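Local structure of putative nucleoprotein (Infectious salmon anemia virus, 4EWC) at residues Q273-G278 and R442-V447. The protein encapsidates the negative-strand viral RNA, protecting it from nucleases and forming the ribonucleoprotein that serves as template for transcription and replication. Sequence-based numbering, arbitrary orientation.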
loop_
_atom_site.group_PDB
_atom_site.type_symbol
_atom_site.label_atom_id
_atom_site.label_comp_id
_atom_site.label_asym_id
_atom_site.label_seq_id
_atom_site.Cartn_x
_atom_site.Cartn_y
_atom_site.Cartn_z
ATOM N N GLN A 273 -16.328 8.028 11.912
ATOM C CA GLN A 273 -16.306 8.274 10.477
ATOM C C GLN A 273 -15.646 7.132 9.733
ATOM O O GLN A 273 -15.746 7.051 8.520
ATOM C CB GLN A 273 -15.645 9.608 10.156
ATOM C CG GLN A 273 -16.628 10.721 10.062
ATOM C CD GLN A 273 -15.960 12.014 9.714
ATOM O OE1 GLN A 273 -15.304 12.630 10.554
ATOM N NE2 GLN A 273 -16.089 12.429 8.457
ATOM N N LEU A 274 -14.965 6.255 10.462
ATOM C CA LEU A 274 -14.509 5.005 9.867
ATOM C C LEU A 274 -15.743 4.181 9.485
ATOM O O LEU A 274 -15.831 3.625 8.387
ATOM C CB LEU A 274 -13.624 4.237 10.833
ATOM C CG LEU A 274 -13.084 2.896 10.362
ATOM C CD1 LEU A 274 -12.589 3.016 8.961
ATOM C CD2 LEU A 274 -11.953 2.462 11.271
ATOM N N PHE A 275 -16.716 4.138 10.386
ATOM C CA PHE A 275 -17.911 3.342 10.154
ATOM C C PHE A 275 -18.959 4.032 9.313
ATOM O O PHE A 275 -19.663 3.376 8.549
ATOM C CB PHE A 275 -18.494 2.815 11.471
ATOM C CG PHE A 275 -17.615 1.807 12.125
ATOM C CD1 PHE A 275 -17.558 0.521 11.637
ATOM C CD2 PHE A 275 -16.795 2.159 13.185
ATOM C CE1 PHE A 275 -16.735 -0.409 12.205
ATOM C CE2 PHE A 275 -15.961 1.245 13.759
ATOM C CZ PHE A 275 -15.937 -0.055 13.269
ATOM N N ALA A 276 -19.071 5.345 9.445
ATOM C CA ALA A 276 -20.001 6.095 8.596
ATOM C C ALA A 276 -19.391 7.437 8.167
ATOM O O ALA A 276 -19.650 8.464 8.784
ATOM C CB ALA A 276 -21.347 6.285 9.310
ATOM N N PRO A 277 -18.560 7.407 7.114
ATOM C CA PRO A 277 -17.750 8.516 6.599
ATOM C C PRO A 277 -18.549 9.775 6.327
ATOM O O PRO A 277 -18.012 10.877 6.460
ATOM C CB PRO A 277 -17.228 7.985 5.261
ATOM C CG PRO A 277 -17.294 6.562 5.366
ATOM C CD PRO A 277 -18.354 6.183 6.328
ATOM N N GLY A 278 -19.803 9.609 5.925
ATOM C CA GLY A 278 -20.648 10.733 5.584
ATOM C C GLY A 278 -21.056 10.760 4.117
ATOM O O GLY A 278 -21.537 11.784 3.641
ATOM N N ARG A 442 -7.394 -1.823 16.546
ATOM C CA ARG A 442 -6.144 -1.140 16.198
ATOM C C ARG A 442 -6.340 -0.058 15.121
ATOM O O ARG A 442 -5.727 1.013 15.179
ATOM C CB ARG A 442 -5.074 -2.153 15.798
ATOM C CG ARG A 442 -4.698 -3.053 16.964
ATOM C CD ARG A 442 -3.689 -4.120 16.590
ATOM N NE ARG A 442 -2.350 -3.571 16.539
ATOM C CZ ARG A 442 -1.585 -3.370 17.607
ATOM N NH1 ARG A 442 -2.032 -3.680 18.817
ATOM N NH2 ARG A 442 -0.370 -2.846 17.458
ATOM N N THR A 443 -7.221 -0.329 14.163
ATOM C CA THR A 443 -7.577 0.655 13.144
ATOM C C THR A 443 -8.305 1.859 13.764
ATOM O O THR A 443 -8.127 2.986 13.323
ATOM C CB THR A 443 -8.427 0.025 11.998
ATOM O OG1 THR A 443 -7.702 -1.041 11.369
ATOM C CG2 THR A 443 -8.758 1.046 10.943
ATOM N N CYS A 444 -9.113 1.614 14.787
ATOM C CA CYS A 444 -9.880 2.667 15.436
ATOM C C CYS A 444 -8.993 3.602 16.257
ATOM O O CYS A 444 -9.272 4.797 16.405
ATOM C CB CYS A 444 -10.944 2.045 16.334
ATOM S SG CYS A 444 -12.316 1.451 15.394
ATOM N N VAL A 445 -7.933 3.018 16.799
ATOM C CA VAL A 445 -6.929 3.724 17.535
ATOM C C VAL A 445 -6.114 4.583 16.567
ATOM O O VAL A 445 -5.909 5.773 16.813
ATOM C CB VAL A 445 -6.020 2.712 18.285
ATOM C CG1 VAL A 445 -4.675 3.340 18.719
ATOM C CG2 VAL A 445 -6.755 2.143 19.481
ATOM N N ALA A 446 -5.651 3.963 15.480
ATOM C CA ALA A 446 -4.856 4.634 14.471
ATOM C C ALA A 446 -5.586 5.867 13.980
ATOM O O ALA A 446 -5.035 6.975 13.963
ATOM C CB ALA A 446 -4.583 3.703 13.308
ATOM N N VAL A 447 -6.835 5.662 13.577
ATOM C CA VAL A 447 -7.658 6.741 13.063
ATOM C C VAL A 447 -7.796 7.916 14.070
ATOM O O VAL A 447 -7.667 9.064 13.689
ATOM C CB VAL A 447 -9.005 6.199 12.525
ATOM C CG1 VAL A 447 -10.106 7.255 12.560
ATOM C CG2 VAL A 447 -8.810 5.655 11.120
#
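Leu274 reaches from the short helix 272-275 to one side of helix 438-449, where Thr443, Cys444 and Val447 receive it. Its CB starts toward that helix but lies beyond van der Waals contact with it. CG stands anti to the backbone N (chi1 179°), beside the carbonyl carbon, and is still 4.7 Å from Thr443 CG2. CD1 comes no closer than CG does. CD2 is the tip that makes the contact. It meets Thr443 CG2 at 3.5 Å, the two side chains crossing at about a right angle. It also lies 4.3 Å from Cys444 SG and 4.5 Å from Val447 CG2. One methyl thus touches residues spaced one and three positions apart on a helical face.

Phe275 adds a second, smaller contact. Its CB points neither toward nor away from helix 438-449, but the ring comes nearer, and CE2 lies 4.0 Å from Cys444 SG. The sulfur sits 5.2 Å from the ring centroid and 71° off the ring normal, a sulfur-aromatic contact. Cys444 SG therefore touches both Leu274 and Phe275.

No hydrogen bond joins the two segments; the contact is apolar. The Thr443 hydroxyl bonds instead to the carbonyls of Glu468 and Ser439, while its methyl serves Leu274. The turn after Phe275 is closed by Gln273, whose NE2 donates to Pro277 O at 3.2 Å in a nearly straight bond (173°). Pro277, just before helix 279-284, packs on Trp514 of the second subunit.

The contact is mostly buried, near the centre of the chain. It joins helix 272-275 to a helix of the orthomyxovirus C-terminal family region. Helix 457-463 packs on Val447 through Ile460, and Trp174 of helix 174-188 touches Cys444.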